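Local atomic coordinates of sugar-binding transport ATP-binding protein (PDB entry 1V43), a protein that probably binds and hydrolyses ATP as the nucleotide-binding subunit of an ABC transporter that takes up sugars. Residues A[17-22]-A[62-67]; A[293-298]-A[337-342]; A[252-257]-A[282-287]. All coordinates share one frame; numbering follows the deposited sequence.

Contact 1: residues A[17-22]-A[62-67]; sequences LTKRFG and EPTEGR
Thr64 CG2 lies over one face of the Arg20 guanidinium, 3.6 Å from Arg20 CZ and offset toward the rim, while Glu65 OE1 stands at the edge, near the plane; 4.2 Å from Arg20 NH2, it probably attracts that charge weakly but forms no salt bridge. The ring of Phe21 has Lys19 CE over one face. Thr64 and Glu65 both face Thr18, a classic beta bulge: Thr18 O takes a hydrogen bond from Thr64 N (2.8 Å) and a weak one from Glu65 N, and Thr18 N donates to Glu65 O (3.0 Å). Thr64 suits the bulge because its hydroxyl accepts Arg20 N at 3.2 Å, almost straight (167°). The bend at chi2 of Lys19 (61°) turns CD toward Glu62 O, and the extended remainder carries NZ to Glu62 O at 2.7 Å. An alanine at Lys19 would take away the methylene over the Phe21 ring and probably leave Glu62 O without this donor. Leu17 CD2 packs tightly on Pro63 CB (3.3 Å). On Gly66 a CB would clash with Leu17 CA, and the positive phi (101°) also suits glycine. Main-chain bonds and the Lys19 ammonium fix residues 62-64 against strand 12-21, beside the ATP-site residues Phe21 and Thr52.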
loop_
_atom_site.group_PDB
_atom_site.type_symbol
_atom_site.label_atom_id
_atom_site.label_comp_id
_atom_site.label_asym_id
_atom_site.label_seq_id
_atom_site.Cartn_x
_atom_site.Cartn_y
_atom_site.Cartn_z
ATOM N N LEU A 17 28.769 -13.791 -11.290
ATOM C CA LEU A 17 29.070 -12.965 -10.126
ATOM C C LEU A 17 28.636 -13.653 -8.845
ATOM O O LEU A 17 27.468 -14.024 -8.686
ATOM C CB LEU A 17 28.335 -11.620 -10.200
ATOM C CG LEU A 17 29.040 -10.280 -10.402
ATOM C CD1 LEU A 17 28.159 -9.183 -9.794
ATOM C CD2 LEU A 17 30.408 -10.273 -9.755
ATOM N N THR A 18 29.577 -13.797 -7.924
ATOM C CA THR A 18 29.295 -14.404 -6.639
ATOM C C THR A 18 29.935 -13.546 -5.560
ATOM O O THR A 18 30.988 -12.939 -5.770
ATOM C CB THR A 18 29.890 -15.831 -6.531
ATOM O OG1 THR A 18 29.186 -16.725 -7.404
ATOM C CG2 THR A 18 29.801 -16.329 -5.104
ATOM N N LYS A 19 29.294 -13.501 -4.402
ATOM C CA LYS A 19 29.817 -12.749 -3.278
ATOM C C LYS A 19 29.501 -13.490 -1.986
ATOM O O LYS A 19 28.344 -13.587 -1.603
ATOM C CB LYS A 19 29.190 -11.350 -3.227
ATOM C CG LYS A 19 29.640 -10.515 -2.044
ATOM C CD LYS A 19 31.139 -10.294 -2.069
ATOM C CE LYS A 19 31.564 -9.353 -0.967
ATOM N NZ LYS A 19 32.931 -8.837 -1.214
ATOM N N ARG A 20 30.514 -14.025 -1.315
ATOM C CA ARG A 20 30.255 -14.708 -0.048
ATOM C C ARG A 20 30.981 -14.057 1.118
ATOM O O ARG A 20 32.200 -13.934 1.109
ATOM C CB ARG A 20 30.634 -16.194 -0.119
ATOM C CG ARG A 20 31.992 -16.485 -0.710
ATOM C CD ARG A 20 32.350 -17.952 -0.532
ATOM N NE ARG A 20 33.332 -18.388 -1.522
ATOM C CZ ARG A 20 33.028 -18.723 -2.774
ATOM N NH1 ARG A 20 31.767 -18.679 -3.188
ATOM N NH2 ARG A 20 33.983 -19.094 -3.617
ATOM N N PHE A 21 30.220 -13.624 2.114
ATOM C CA PHE A 21 30.804 -13.012 3.297
ATOM C C PHE A 21 31.126 -14.145 4.261
ATOM O O PHE A 21 30.316 -14.490 5.125
ATOM C CB PHE A 21 29.822 -12.039 3.950
ATOM C CG PHE A 21 29.485 -10.851 3.094
ATOM C CD1 PHE A 21 28.684 -10.992 1.965
ATOM C CD2 PHE A 21 29.981 -9.592 3.408
ATOM C CE1 PHE A 21 28.384 -9.896 1.162
ATOM C CE2 PHE A 21 29.687 -8.491 2.611
ATOM C CZ PHE A 21 28.886 -8.644 1.485
ATOM N N GLY A 22 32.306 -14.731 4.100
ATOM C CA GLY A 22 32.699 -15.830 4.956
ATOM C C GLY A 22 32.008 -17.121 4.557
ATOM O O GLY A 22 32.441 -17.809 3.631
ATOM N N GLU A 62 33.898 -5.783 -3.873
ATOM C CA GLU A 62 34.490 -6.603 -4.922
ATOM C C GLU A 62 33.816 -7.972 -4.892
ATOM O O GLU A 62 33.366 -8.428 -3.837
ATOM C CB GLU A 62 36.005 -6.773 -4.695
ATOM C CG GLU A 62 36.820 -5.480 -4.855
ATOM C CD GLU A 62 37.008 -5.076 -6.309
ATOM O OE1 GLU A 62 36.089 -5.299 -7.121
ATOM O OE2 GLU A 62 38.073 -4.525 -6.639
ATOM N N PRO A 63 33.723 -8.640 -6.049
ATOM C CA PRO A 63 33.102 -9.963 -6.123
ATOM C C PRO A 63 34.104 -10.996 -5.597
ATOM O O PRO A 63 35.307 -10.732 -5.532
ATOM C CB PRO A 63 32.872 -10.171 -7.619
ATOM C CG PRO A 63 33.082 -8.835 -8.225
ATOM C CD PRO A 63 34.120 -8.189 -7.387
ATOM N N THR A 64 33.590 -12.168 -5.239
ATOM C CA THR A 64 34.405 -13.265 -4.744
ATOM C C THR A 64 34.774 -14.078 -5.973
ATOM O O THR A 64 35.779 -14.782 -6.012
ATOM C CB THR A 64 33.601 -14.128 -3.756
ATOM O OG1 THR A 64 33.350 -13.376 -2.556
ATOM C CG2 THR A 64 34.358 -15.398 -3.416
ATOM N N GLU A 65 33.946 -13.945 -6.993
ATOM C CA GLU A 65 34.146 -14.637 -8.241
ATOM C C GLU A 65 33.327 -13.895 -9.288
ATOM O O GLU A 65 32.358 -13.210 -8.959
ATOM C CB GLU A 65 33.656 -16.081 -8.113
ATOM C CG GLU A 65 34.129 -17.016 -9.219
ATOM C CD GLU A 65 33.695 -18.456 -8.987
ATOM O OE1 GLU A 65 33.748 -18.916 -7.819
ATOM O OE2 GLU A 65 33.314 -19.129 -9.972
ATOM N N GLY A 66 33.722 -14.016 -10.546
ATOM C CA GLY A 66 32.976 -13.362 -11.599
ATOM C C GLY A 66 33.576 -12.076 -12.125
ATOM O O GLY A 66 34.590 -11.574 -11.630
ATOM N N ARG A 67 32.897 -11.520 -13.117
ATOM C CA ARG A 67 33.358 -10.323 -13.791
ATOM C C ARG A 67 32.195 -9.365 -14.056
ATOM O O ARG A 67 31.049 -9.797 -14.211
ATOM C CB ARG A 67 33.965 -10.772 -15.109
ATOM C CG ARG A 67 35.069 -9.945 -15.660
ATOM C CD ARG A 67 35.580 -10.628 -16.918
ATOM N NE ARG A 67 36.243 -11.889 -16.611
ATOM C CZ ARG A 67 37.472 -11.968 -16.115
ATOM N NH1 ARG A 67 38.153 -10.860 -15.878
ATOM N NH2 ARG A 67 38.024 -13.148 -15.858
#

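Contact 2: residues A[293-298]-A[337-342]; sequences MTVEGV and VKLPGH
Met293 and Val337 bring their CA atoms to 6.0 Å where strands 293-295 and 337-340 face each other without pairing. Their axes approach to 6.2 Å at an angle of 68°; no direct backbone bond forms between the segments, and a water links them instead. It donates to Met293 O at 2.8 Å and to Lys338 O at 2.6 Å, so two carbonyl oxygens, both acceptors, which would otherwise probably face each other unfavourably, share one water as donor. The side chains that meet are mostly apolar. Met293 folds at chi3 (76°), which brings its terminal methyl to Val337: CE lies 3.8 Å from CG2 of Val337, the two side chains crossing at about a right angle. A flexible methionine suits this place, since its long chain can follow the shape of a branched neighbour. Farther along, Leu339 CD2 approaches Thr294 OG1 at 3.9 Å, a van der Waals contact, and Val295 CG2 reaches Leu339 CD1 at a looser 4.4 Å. Strands 293-295 and 333-340 are the two outermost of one five-stranded antiparallel sheet in the TOBE-family region, so the contact brings the two edge strands of that sheet against each other. Strand 350-356 flanks Met293 and Val295, Leu326 of strand 323-330 touches both Val295 and Leu339, and Lys338 leads away to a salt bridge with Asp323 of the second subunit.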
loop_
_atom_site.group_PDB
_atom_site.type_symbol
_atom_site.label_atom_id
_atom_site.label_comp_id
_atom_site.label_asym_id
_atom_site.label_seq_id
_atom_site.Cartn_x
_atom_site.Cartn_y
_atom_site.Cartn_z
ATOM N N MET A 293 -10.612 -13.358 -10.573
ATOM C CA MET A 293 -11.827 -14.052 -10.179
ATOM C C MET A 293 -12.876 -12.973 -10.017
ATOM O O MET A 293 -12.559 -11.781 -9.980
ATOM C CB MET A 293 -11.639 -14.767 -8.841
ATOM C CG MET A 293 -10.632 -15.910 -8.860
ATOM S SD MET A 293 -10.159 -16.417 -7.192
ATOM C CE MET A 293 -11.469 -17.244 -6.797
ATOM N N THR A 294 -14.129 -13.388 -9.917
ATOM C CA THR A 294 -15.220 -12.448 -9.729
ATOM C C THR A 294 -16.345 -13.191 -9.018
ATOM O O THR A 294 -16.185 -14.353 -8.647
ATOM C CB THR A 294 -15.709 -11.896 -11.079
ATOM O OG1 THR A 294 -16.551 -10.757 -10.847
ATOM C CG2 THR A 294 -16.487 -12.962 -11.858
ATOM N N VAL A 295 -17.467 -12.516 -8.804
ATOM C CA VAL A 295 -18.619 -13.131 -8.140
ATOM C C VAL A 295 -19.834 -13.043 -9.064
ATOM O O VAL A 295 -20.018 -12.041 -9.745
ATOM C CB VAL A 295 -18.972 -12.400 -6.819
ATOM C CG1 VAL A 295 -20.328 -12.848 -6.332
ATOM C CG2 VAL A 295 -17.932 -12.686 -5.751
ATOM N N GLU A 296 -20.661 -14.083 -9.085
ATOM C CA GLU A 296 -21.854 -14.073 -9.927
ATOM C C GLU A 296 -22.727 -12.860 -9.641
ATOM O O GLU A 296 -22.898 -12.465 -8.482
ATOM C CB GLU A 296 -22.703 -15.324 -9.699
ATOM C CG GLU A 296 -24.064 -15.238 -10.399
ATOM C CD GLU A 296 -24.988 -16.395 -10.064
ATOM O OE1 GLU A 296 -25.419 -16.494 -8.874
ATOM O OE2 GLU A 296 -25.289 -17.201 -10.996
ATOM N N GLY A 297 -23.288 -12.292 -10.707
ATOM C CA GLY A 297 -24.156 -11.137 -10.580
ATOM C C GLY A 297 -23.410 -9.889 -10.175
ATOM O O GLY A 297 -23.689 -9.302 -9.133
ATOM N N VAL A 298 -22.466 -9.473 -11.008
ATOM C CA VAL A 298 -21.661 -8.297 -10.722
ATOM C C VAL A 298 -21.039 -7.714 -11.989
ATOM O O VAL A 298 -21.527 -6.717 -12.525
ATOM C CB VAL A 298 -20.558 -8.654 -9.692
ATOM C CG1 VAL A 298 -19.340 -7.766 -9.863
ATOM C CG2 VAL A 298 -21.108 -8.491 -8.287
ATOM N N VAL A 337 -10.814 -12.659 -3.185
ATOM C CA VAL A 337 -11.364 -12.238 -4.461
ATOM C C VAL A 337 -11.402 -10.707 -4.452
ATOM O O VAL A 337 -11.956 -10.087 -3.538
ATOM C CB VAL A 337 -12.786 -12.789 -4.669
ATOM C CG1 VAL A 337 -13.398 -12.189 -5.929
ATOM C CG2 VAL A 337 -12.738 -14.314 -4.784
ATOM N N LYS A 338 -10.808 -10.094 -5.468
ATOM C CA LYS A 338 -10.776 -8.645 -5.526
ATOM C C LYS A 338 -11.794 -8.073 -6.500
ATOM O O LYS A 338 -11.731 -8.337 -7.694
ATOM C CB LYS A 338 -9.372 -8.172 -5.904
ATOM C CG LYS A 338 -9.240 -6.668 -6.003
ATOM C CD LYS A 338 -7.818 -6.286 -6.361
ATOM C CE LYS A 338 -7.682 -4.787 -6.553
ATOM N NZ LYS A 338 -6.275 -4.389 -6.794
ATOM N N LEU A 339 -12.729 -7.286 -5.978
ATOM C CA LEU A 339 -13.754 -6.666 -6.803
ATOM C C LEU A 339 -13.565 -5.151 -6.839
ATOM O O LEU A 339 -13.297 -4.529 -5.814
ATOM C CB LEU A 339 -15.135 -6.962 -6.234
ATOM C CG LEU A 339 -15.512 -8.426 -6.024
ATOM C CD1 LEU A 339 -16.838 -8.489 -5.273
ATOM C CD2 LEU A 339 -15.605 -9.137 -7.375
ATOM N N PRO A 340 -13.698 -4.540 -8.028
ATOM C CA PRO A 340 -13.544 -3.085 -8.167
ATOM C C PRO A 340 -14.689 -2.371 -7.457
ATOM O O PRO A 340 -15.792 -2.908 -7.364
ATOM C CB PRO A 340 -13.602 -2.865 -9.682
ATOM C CG PRO A 340 -13.094 -4.190 -10.243
ATOM C CD PRO A 340 -13.785 -5.196 -9.346
ATOM N N GLY A 341 -14.426 -1.172 -6.944
ATOM C CA GLY A 341 -15.475 -0.417 -6.280
ATOM C C GLY A 341 -15.829 -0.879 -4.879
ATOM O O GLY A 341 -15.168 -1.756 -4.314
ATOM N N HIS A 342 -16.893 -0.293 -4.333
ATOM C CA HIS A 342 -17.364 -0.586 -2.977
ATOM C C HIS A 342 -18.547 -1.553 -3.049
ATOM O O HIS A 342 -19.583 -1.238 -3.634
ATOM C CB HIS A 342 -17.783 0.733 -2.294
ATOM C CG HIS A 342 -17.795 0.683 -0.792
ATOM N ND1 HIS A 342 -16.703 0.287 -0.047
ATOM C CD2 HIS A 342 -18.755 1.024 0.104
ATOM C CE1 HIS A 342 -16.990 0.386 1.240
ATOM N NE2 HIS A 342 -18.228 0.830 1.359
HETATM O O HOH W 1 -12.712 -9.035 -10.018
#

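Contact 3: residues A[252-257]-A[282-287]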
loop_
_atom_site.group_PDB
_atom_site.type_symbol
_atom_site.label_atom_id
_atom_site.label_comp_id
_atom_site.label_asym_id
_atom_site.label_seq_id
_atom_site.Cartn_x
_atom_site.Cartn_y
_atom_site.Cartn_z
ATOM N N VAL A 252 -3.440 -28.984 -4.824
ATOM C CA VAL A 252 -4.435 -29.856 -5.443
ATOM C C VAL A 252 -3.858 -31.105 -6.134
ATOM O O VAL A 252 -2.646 -31.225 -6.325
ATOM C CB VAL A 252 -5.297 -29.086 -6.470
ATOM C CG1 VAL A 252 -5.972 -27.901 -5.792
ATOM C CG2 VAL A 252 -4.447 -28.637 -7.641
ATOM N N SER A 253 -4.745 -32.031 -6.498
ATOM C CA SER A 253 -4.353 -33.265 -7.173
ATOM C C SER A 253 -4.922 -33.267 -8.586
ATOM O O SER A 253 -6.057 -32.843 -8.797
ATOM C CB SER A 253 -4.874 -34.478 -6.402
ATOM O OG SER A 253 -4.269 -34.555 -5.124
ATOM N N VAL A 254 -4.132 -33.746 -9.542
ATOM C CA VAL A 254 -4.538 -33.788 -10.946
ATOM C C VAL A 254 -5.264 -35.085 -11.313
ATOM O O VAL A 254 -4.809 -36.173 -10.958
ATOM C CB VAL A 254 -3.308 -33.643 -11.871
ATOM C CG1 VAL A 254 -3.756 -33.484 -13.315
ATOM C CG2 VAL A 254 -2.460 -32.453 -11.434
ATOM N N GLY A 255 -6.376 -34.972 -12.040
ATOM C CA GLY A 255 -7.130 -36.157 -12.428
ATOM C C GLY A 255 -7.364 -36.319 -13.923
ATOM O O GLY A 255 -6.760 -35.611 -14.729
ATOM N N ASP A 256 -8.243 -37.257 -14.284
ATOM C CA ASP A 256 -8.583 -37.536 -15.683
ATOM C C ASP A 256 -8.535 -36.266 -16.518
ATOM O O ASP A 256 -7.946 -36.235 -17.600
ATOM C CB ASP A 256 -9.989 -38.147 -15.780
ATOM C CG ASP A 256 -10.045 -39.579 -15.272
ATOM O OD1 ASP A 256 -9.369 -39.868 -14.259
ATOM O OD2 ASP A 256 -10.772 -40.415 -15.874
ATOM N N GLY A 257 -9.168 -35.220 -15.998
ATOM C CA GLY A 257 -9.202 -33.938 -16.676
ATOM C C GLY A 257 -9.837 -32.940 -15.735
ATOM O O GLY A 257 -10.880 -32.357 -16.039
ATOM N N LYS A 282 -0.776 -36.912 -9.093
ATOM C CA LYS A 282 0.218 -36.295 -8.221
ATOM C C LYS A 282 -0.263 -34.921 -7.756
ATOM O O LYS A 282 -1.149 -34.322 -8.375
ATOM C CB LYS A 282 1.545 -36.155 -8.973
ATOM C CG LYS A 282 2.776 -36.254 -8.093
ATOM C CD LYS A 282 2.935 -37.657 -7.529
ATOM C CE LYS A 282 4.224 -37.787 -6.722
ATOM N NZ LYS A 282 4.456 -39.179 -6.237
ATOM N N THR A 283 0.318 -34.423 -6.668
ATOM C CA THR A 283 -0.061 -33.116 -6.134
ATOM C C THR A 283 0.760 -31.955 -6.709
ATOM O O THR A 283 1.984 -32.034 -6.833
ATOM C CB THR A 283 0.075 -33.075 -4.604
ATOM O OG1 THR A 283 -0.867 -33.979 -4.014
ATOM C CG2 THR A 283 -0.186 -31.671 -4.085
ATOM N N VAL A 284 0.066 -30.874 -7.047
ATOM C CA VAL A 284 0.693 -29.680 -7.599
ATOM C C VAL A 284 0.095 -28.455 -6.919
ATOM O O VAL A 284 -0.902 -28.565 -6.213
ATOM C CB VAL A 284 0.459 -29.580 -9.120
ATOM C CG1 VAL A 284 1.190 -30.706 -9.823
ATOM C CG2 VAL A 284 -1.034 -29.645 -9.436
ATOM N N LEU A 285 0.705 -27.292 -7.113
ATOM C CA LEU A 285 0.196 -26.079 -6.495
ATOM C C LEU A 285 -0.597 -25.284 -7.533
ATOM O O LEU A 285 -0.073 -24.915 -8.586
ATOM C CB LEU A 285 1.354 -25.247 -5.935
ATOM C CG LEU A 285 2.212 -25.949 -4.874
ATOM C CD1 LEU A 285 3.305 -25.018 -4.398
ATOM C CD2 LEU A 285 1.344 -26.388 -3.691
ATOM N N PHE A 286 -1.873 -25.068 -7.232
ATOM C CA PHE A 286 -2.801 -24.328 -8.083
ATOM C C PHE A 286 -2.754 -22.850 -7.685
ATOM O O PHE A 286 -2.700 -22.524 -6.504
ATOM C CB PHE A 286 -4.217 -24.866 -7.873
ATOM C CG PHE A 286 -5.298 -24.035 -8.516
ATOM C CD1 PHE A 286 -5.495 -24.063 -9.889
ATOM C CD2 PHE A 286 -6.131 -23.240 -7.741
ATOM C CE1 PHE A 286 -6.509 -23.315 -10.478
ATOM C CE2 PHE A 286 -7.144 -22.493 -8.324
ATOM C CZ PHE A 286 -7.333 -22.532 -9.695
ATOM N N GLY A 287 -2.783 -21.964 -8.670
ATOM C CA GLY A 287 -2.740 -20.549 -8.368
ATOM C C GLY A 287 -3.636 -19.703 -9.253
ATOM O O GLY A 287 -3.698 -19.899 -10.468
#
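The antiparallel pairing of strands 248-255 and 283-288 belongs to the MalK-type OB-fold region, where Val252 sits opposite Val284 and Ser253 opposite Thr283. Val252 and Val284 form the hydrogen-bonded pair and exchange two backbone bonds: Val252 N gives to Val284 O at 2.9 Å, almost perfectly straight (178°), and Val284 N returns one to Val252 O at 2.8 Å. A third, longer bond runs from Val254 N to Lys282 O at 3.3 Å. Ser253 and Thr283 make the non-hydrogen-bonded pair, where the backbones draw in to a CA-CA distance of 4.4 Å. Here CA-H...O contacts supplement the regular bonds, Thr283 CA lying 3.2 Å from Val252 O.

The segment axes cross at 113°, far from a flat antiparallel pair, and such strong coiling is in keeping with the small, highly curved sheets of OB folds. In this five-stranded sheet, strand 258-261 flanks 248-255 on its other side and strand 361-364 flanks 283-288.

Alternation gives the two faces different characters. The valines occupy one: chi1 of -67° puts CG1 of Val284 anti to the carbonyl carbon, leaving CG2 between the backbone N and the carbonyl carbon, where it meets Val254 CG2 at 3.7 Å, the two side chains crossing at about a right angle. Val252 CG2 turns to Phe286 and touches its CB at 3.8 Å, while the aromatic ring leads away toward Ile266 and Ile360. Beta-branched residues fit the extended backbone and fill this buried face compactly, and Leu259 of the adjacent strand covers Val252, Val254 and Phe286. On the other, partly exposed face stand Ser253 and Thr283, short hydroxyl side chains that tolerate solvent; Ser253 OG lies 3.6 Å from Thr283 OG1, a neighbour and not a hydrogen-bond partner.

Along the chain the order is contact 1, contact 3, contact 2, each closing before the next opens. Contact 1 lies in the ABC transporter region, on the antiparallel sheet beside the ATP site; its centre is about 40 Å from that of contact 3 and about 49 Å from that of contact 2, on the opposite side of the chain's centre from the latter. Contacts 2 and 3 are in separate five-stranded sheets, yet their centres are only about 26 Å apart and their nearest atoms about 7 Å, and strand 293-295 follows strand 283-288 in the chain. The arrangement separates a nucleotide-binding part from a beta-rich C-terminal part, whose contact 2 borders the second subunit.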